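Local coordinates for protein TetR-like transcriptional regulator (Rhodococcus, PDB 3F1B) that probably acts as a dimeric, TetR-family transcriptional regulator that binds cis-regulatory DNA through a predicted helix-turn-helix motif, at residues A[95-109]-A[169-183]. Numbering follows the deposited sequence.
With SO4 (sulfate ion), chain D.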
loop_
_atom_site.group_PDB
_atom_site.type_symbol
_atom_site.label_atom_id
_atom_site.label_comp_id
_atom_site.label_asym_id
_atom_site.label_seq_id
_atom_site.Cartn_x
_atom_site.Cartn_y
_atom_site.Cartn_z
ATOM N N LEU A 95 -3.884 7.317 16.565
ATOM C CA LEU A 95 -4.854 7.115 15.519
ATOM C C LEU A 95 -5.404 8.462 15.150
ATOM O O LEU A 95 -5.538 8.804 13.972
ATOM C CB LEU A 95 -5.983 6.206 16.014
ATOM C CG LEU A 95 -5.547 4.779 15.954
ATOM C CD1 LEU A 95 -6.639 3.942 16.544
ATOM C CD2 LEU A 95 -5.317 4.454 14.476
ATOM N N GLU A 96 -5.727 9.250 16.162
ATOM C CA GLU A 96 -6.309 10.541 15.874
ATOM C C GLU A 96 -5.340 11.518 15.249
ATOM O O GLU A 96 -5.717 12.230 14.318
ATOM C CB GLU A 96 -7.024 11.075 17.088
ATOM C CG GLU A 96 -8.285 10.200 17.269
ATOM C CD GLU A 96 -8.979 10.330 18.612
ATOM O OE1 GLU A 96 -8.681 11.322 19.325
ATOM O OE2 GLU A 96 -9.831 9.446 18.943
ATOM N N GLY A 97 -4.093 11.543 15.713
ATOM C CA GLY A 97 -3.070 12.385 15.087
ATOM C C GLY A 97 -2.777 12.006 13.626
ATOM O O GLY A 97 -2.853 12.858 12.724
ATOM N N PHE A 98 -2.482 10.721 13.397
ATOM C CA PHE A 98 -2.361 10.140 12.053
ATOM C C PHE A 98 -3.527 10.504 11.159
ATOM O O PHE A 98 -3.323 10.979 10.023
ATOM C CB PHE A 98 -2.264 8.611 12.172
ATOM C CG PHE A 98 -2.464 7.868 10.903
ATOM C CD1 PHE A 98 -1.816 8.250 9.737
ATOM C CD2 PHE A 98 -3.219 6.718 10.895
ATOM C CE1 PHE A 98 -1.979 7.545 8.592
ATOM C CE2 PHE A 98 -3.382 5.994 9.755
ATOM C CZ PHE A 98 -2.765 6.388 8.606
ATOM N N LEU A 99 -4.739 10.221 11.625
ATOM C CA LEU A 99 -5.892 10.446 10.788
ATOM C C LEU A 99 -6.224 11.934 10.548
ATOM O O LEU A 99 -6.681 12.296 9.444
ATOM C CB LEU A 99 -7.096 9.699 11.312
ATOM C CG LEU A 99 -7.050 8.191 11.102
ATOM C CD1 LEU A 99 -8.235 7.651 11.885
ATOM C CD2 LEU A 99 -7.088 7.768 9.584
ATOM N N GLY A 100 -5.987 12.781 11.555
ATOM C CA GLY A 100 -6.157 14.252 11.419
ATOM C C GLY A 100 -5.142 14.832 10.436
ATOM O O GLY A 100 -5.468 15.721 9.622
ATOM N N PHE A 101 -3.921 14.301 10.460
ATOM C CA PHE A 101 -2.889 14.730 9.512
ATOM C C PHE A 101 -3.227 14.390 8.025
ATOM O O PHE A 101 -2.994 15.174 7.095
ATOM C CB PHE A 101 -1.570 14.089 9.885
ATOM C CG PHE A 101 -0.530 14.168 8.791
ATOM C CD1 PHE A 101 0.299 15.284 8.682
ATOM C CD2 PHE A 101 -0.378 13.130 7.868
ATOM C CE1 PHE A 101 1.255 15.349 7.677
ATOM C CE2 PHE A 101 0.599 13.221 6.849
ATOM C CZ PHE A 101 1.396 14.332 6.774
ATOM N N VAL A 102 -3.760 13.207 7.810
ATOM C CA VAL A 102 -4.085 12.745 6.485
ATOM C C VAL A 102 -5.225 13.643 5.957
ATOM O O VAL A 102 -5.231 14.074 4.811
ATOM C CB VAL A 102 -4.502 11.278 6.603
ATOM C CG1 VAL A 102 -5.465 10.895 5.510
ATOM C CG2 VAL A 102 -3.255 10.381 6.656
ATOM N N GLY A 103 -6.160 13.942 6.834
ATOM C CA GLY A 103 -7.317 14.695 6.479
ATOM C C GLY A 103 -6.937 16.071 6.021
ATOM O O GLY A 103 -7.532 16.570 5.070
ATOM N N LYS A 104 -5.925 16.655 6.665
ATOM C CA LYS A 104 -5.431 18.013 6.319
ATOM C C LYS A 104 -4.332 18.044 5.264
ATOM O O LYS A 104 -4.122 19.051 4.623
ATOM C CB LYS A 104 -4.914 18.756 7.557
ATOM C CG LYS A 104 -5.950 18.948 8.643
ATOM C CD LYS A 104 -5.367 19.630 9.893
ATOM C CE LYS A 104 -4.698 18.629 10.862
ATOM N NZ LYS A 104 -3.266 18.293 10.516
ATOM N N HIS A 105 -3.609 16.961 5.101
ATOM C CA HIS A 105 -2.423 17.001 4.264
ATOM C C HIS A 105 -2.501 15.797 3.325
ATOM O O HIS A 105 -1.593 14.963 3.242
ATOM C CB HIS A 105 -1.154 17.055 5.148
ATOM C CG HIS A 105 -1.226 18.095 6.238
ATOM N ND1 HIS A 105 -0.672 19.356 6.118
ATOM C CD2 HIS A 105 -1.834 18.081 7.453
ATOM C CE1 HIS A 105 -0.920 20.065 7.209
ATOM N NE2 HIS A 105 -1.620 19.315 8.040
ATOM N N ARG A 106 -3.618 15.710 2.619
ATOM C CA ARG A 106 -3.864 14.590 1.719
ATOM C C ARG A 106 -2.830 14.424 0.637
ATOM O O ARG A 106 -2.543 13.318 0.189
ATOM C CB ARG A 106 -5.256 14.667 1.084
ATOM C CG ARG A 106 -5.560 15.920 0.338
ATOM C CD ARG A 106 -6.901 15.853 -0.402
ATOM N NE ARG A 106 -6.773 15.936 -1.863
ATOM C CZ ARG A 106 -7.068 14.949 -2.717
ATOM N NH1 ARG A 106 -7.525 13.773 -2.282
ATOM N NH2 ARG A 106 -6.909 15.139 -4.021
ATOM N N LYS A 107 -2.238 15.522 0.214
ATOM C CA LYS A 107 -1.273 15.452 -0.845
ATOM C C LYS A 107 -0.006 14.726 -0.337
ATOM O O LYS A 107 0.648 13.961 -1.072
ATOM C CB LYS A 107 -1.037 16.865 -1.364
ATOM C CG LYS A 107 -2.167 17.370 -2.281
ATOM C CD LYS A 107 -2.691 18.806 -1.944
ATOM C CE LYS A 107 -4.124 18.809 -1.270
ATOM N NZ LYS A 107 -4.088 18.720 0.242
ATOM N N SER A 108 0.297 14.932 0.940
ATOM C CA SER A 108 1.524 14.449 1.487
ATOM C C SER A 108 1.343 13.033 1.953
ATOM O O SER A 108 2.307 12.253 1.936
ATOM C CB SER A 108 2.024 15.345 2.614
ATOM O OG SER A 108 0.951 15.906 3.339
ATOM N N TRP A 109 0.112 12.690 2.331
ATOM C CA TRP A 109 -0.222 11.317 2.600
ATOM C C TRP A 109 -0.085 10.483 1.348
ATOM O O TRP A 109 0.437 9.375 1.406
ATOM C CB TRP A 109 -1.644 11.187 3.111
ATOM C CG TRP A 109 -2.064 9.760 3.138
ATOM C CD1 TRP A 109 -3.010 9.174 2.357
ATOM C CD2 TRP A 109 -1.502 8.695 3.977
ATOM N NE1 TRP A 109 -3.100 7.816 2.667
ATOM C CE2 TRP A 109 -2.198 7.508 3.662
ATOM C CE3 TRP A 109 -0.473 8.645 4.947
ATOM C CZ2 TRP A 109 -1.903 6.270 4.276
ATOM C CZ3 TRP A 109 -0.179 7.424 5.540
ATOM C CH2 TRP A 109 -0.904 6.247 5.206
ATOM N N ALA A 169 -7.105 5.601 6.229
ATOM C CA ALA A 169 -6.445 6.841 5.966
ATOM C C ALA A 169 -6.729 7.273 4.536
ATOM O O ALA A 169 -7.152 8.404 4.335
ATOM C CB ALA A 169 -4.955 6.709 6.210
ATOM N N ASP A 170 -6.541 6.393 3.556
ATOM C CA ASP A 170 -6.893 6.704 2.129
ATOM C C ASP A 170 -8.268 7.303 1.962
ATOM O O ASP A 170 -8.451 8.272 1.273
ATOM C CB ASP A 170 -6.909 5.438 1.267
ATOM C CG ASP A 170 -5.832 5.421 0.209
ATOM O OD1 ASP A 170 -5.043 6.400 0.137
ATOM O OD2 ASP A 170 -5.773 4.411 -0.567
ATOM N N ARG A 171 -9.256 6.686 2.576
ATOM C CA ARG A 171 -10.603 7.199 2.504
ATOM C C ARG A 171 -10.782 8.496 3.325
ATOM O O ARG A 171 -11.522 9.367 2.906
ATOM C CB ARG A 171 -11.602 6.126 2.941
ATOM C CG ARG A 171 -11.650 4.938 2.010
ATOM C CD ARG A 171 -12.357 5.242 0.709
ATOM N NE ARG A 171 -11.875 4.339 -0.343
ATOM C CZ ARG A 171 -12.611 3.425 -0.996
ATOM N NH1 ARG A 171 -13.919 3.242 -0.752
ATOM N NH2 ARG A 171 -12.023 2.684 -1.924
ATOM N N VAL A 172 -10.141 8.609 4.482
ATOM C CA VAL A 172 -10.086 9.869 5.191
ATOM C C VAL A 172 -9.460 10.967 4.291
ATOM O O VAL A 172 -10.077 11.985 4.068
ATOM C CB VAL A 172 -9.350 9.733 6.556
ATOM C CG1 VAL A 172 -8.967 11.087 7.110
ATOM C CG2 VAL A 172 -10.204 8.959 7.531
ATOM N N ALA A 173 -8.276 10.747 3.726
ATOM C CA ALA A 173 -7.667 11.752 2.810
ATOM C C ALA A 173 -8.621 12.154 1.703
ATOM O O ALA A 173 -8.605 13.274 1.251
ATOM C CB ALA A 173 -6.380 11.234 2.204
ATOM N N GLY A 174 -9.457 11.238 1.243
ATOM C CA GLY A 174 -10.363 11.530 0.103
ATOM C C GLY A 174 -11.675 12.099 0.564
ATOM O O GLY A 174 -12.566 12.339 -0.253
ATOM N N GLY A 175 -11.793 12.283 1.885
ATOM C CA GLY A 175 -12.942 12.931 2.539
ATOM C C GLY A 175 -14.208 12.092 2.577
ATOM O O GLY A 175 -15.304 12.604 2.797
ATOM N N GLU A 176 -14.052 10.800 2.323
ATOM C CA GLU A 176 -15.174 9.905 2.331
ATOM C C GLU A 176 -15.470 9.465 3.746
ATOM O O GLU A 176 -16.569 9.041 4.012
ATOM C CB GLU A 176 -14.916 8.710 1.425
ATOM C CG GLU A 176 -14.894 9.109 -0.053
ATOM C CD GLU A 176 -13.960 8.222 -0.874
ATOM O OE1 GLU A 176 -14.451 7.232 -1.481
ATOM O OE2 GLU A 176 -12.726 8.499 -0.888
ATOM N N ILE A 177 -14.501 9.563 4.662
ATOM C CA ILE A 177 -14.750 9.146 6.061
ATOM C C ILE A 177 -14.290 10.218 6.997
ATOM O O ILE A 177 -13.169 10.708 6.845
ATOM C CB ILE A 177 -13.943 7.874 6.504
ATOM C CG1 ILE A 177 -13.719 6.893 5.355
ATOM C CG2 ILE A 177 -14.557 7.251 7.776
ATOM C CD1 ILE A 177 -15.008 6.273 4.763
ATOM N N GLU A 178 -15.096 10.513 8.014
ATOM C CA GLU A 178 -14.686 11.446 9.079
ATOM C C GLU A 178 -13.621 10.853 9.988
ATOM O O GLU A 178 -13.604 9.631 10.229
ATOM C CB GLU A 178 -15.874 11.839 9.922
ATOM C CG GLU A 178 -16.495 13.128 9.541
ATOM C CD GLU A 178 -17.889 13.249 10.096
ATOM O OE1 GLU A 178 -18.225 12.502 11.031
ATOM O OE2 GLU A 178 -18.668 14.078 9.599
ATOM N N VAL A 179 -12.733 11.707 10.488
ATOM C CA VAL A 179 -11.637 11.264 11.352
ATOM C C VAL A 179 -12.077 10.382 12.533
ATOM O O VAL A 179 -11.518 9.296 12.757
ATOM C CB VAL A 179 -10.793 12.446 11.818
ATOM C CG1 VAL A 179 -9.893 12.051 13.020
ATOM C CG2 VAL A 179 -9.959 12.938 10.642
ATOM N N ASP A 180 -13.112 10.847 13.225
ATOM C CA ASP A 180 -13.750 10.186 14.358
ATOM C C ASP A 180 -14.343 8.827 14.045
ATOM O O ASP A 180 -14.114 7.876 14.793
ATOM C CB ASP A 180 -14.878 11.087 14.909
ATOM C CG ASP A 180 -14.399 12.487 15.204
ATOM O OD1 ASP A 180 -13.250 12.606 15.699
ATOM O OD2 ASP A 180 -15.146 13.472 14.942
ATOM N N ALA A 181 -15.135 8.760 12.975
ATOM C CA ALA A 181 -15.682 7.510 12.469
ATOM C C ALA A 181 -14.514 6.535 12.200
ATOM O O ALA A 181 -14.510 5.379 12.648
ATOM C CB ALA A 181 -16.462 7.786 11.195
ATOM N N ALA A 182 -13.482 7.046 11.538
ATOM C CA ALA A 182 -12.335 6.230 11.181
ATOM C C ALA A 182 -11.592 5.804 12.439
ATOM O O ALA A 182 -11.316 4.640 12.595
ATOM C CB ALA A 182 -11.436 6.993 10.268
ATOM N N ALA A 183 -11.309 6.731 13.365
ATOM C CA ALA A 183 -10.527 6.382 14.565
ATOM C C ALA A 183 -11.302 5.420 15.415
ATOM O O ALA A 183 -10.732 4.565 16.059
ATOM C CB ALA A 183 -10.176 7.607 15.379
HETATM S S SO4 D . -2.110 21.092 11.345
HETATM O O1 SO4 D . -1.777 22.263 12.163
HETATM O O2 SO4 D . -2.560 21.531 10.016
HETATM O O3 SO4 D . -0.929 20.243 11.158
HETATM O O4 SO4 D . -3.161 20.366 12.053
#
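H105 O takes three donors, W109 N, S108 N and the S108 hydroxyl (OG to H105 O 2.7 Å), tying helix 106-115, from whose first turn W109 reaches 169-173, to the break after helix 87-104. D170 OD1 lies at the edge of the W109 ring, carried there by a chi1 of 169°; W109 NE1 makes a weak hydrogen bond to D170 OD1 at 3.5 Å, the carboxylate turned nearly perpendicular to the ring. A169 fits as a knob among F98, L99, V102 and W109; its CB lies 3.3 Å from F98 CZ and 3.6 Å from W109 CZ2. Segments 95-104 and 169-173 cross at -40° in the all-helical C-terminal domain of the TetR family, and past a Schellman motif at G175 the chain returns as helix 179-196, whose segment 179-183 runs at 139° to 95-104. L99 is a knob among V172, V179, A182 and A183, bridging the two helices: L99 CD2 lies 3.9 Å from V172 CG2, the side chains crossing at about a right angle, while L99 CD1 touches A182 CB (3.6 Å). V102 CG1 presses on A173 CB at 3.4 Å. The edge of the R106 guanidinium lies near A173 O, NH1 3.7 Å away. On helix 153-173, R171 forms a salt bridge with D131 of the second subunit.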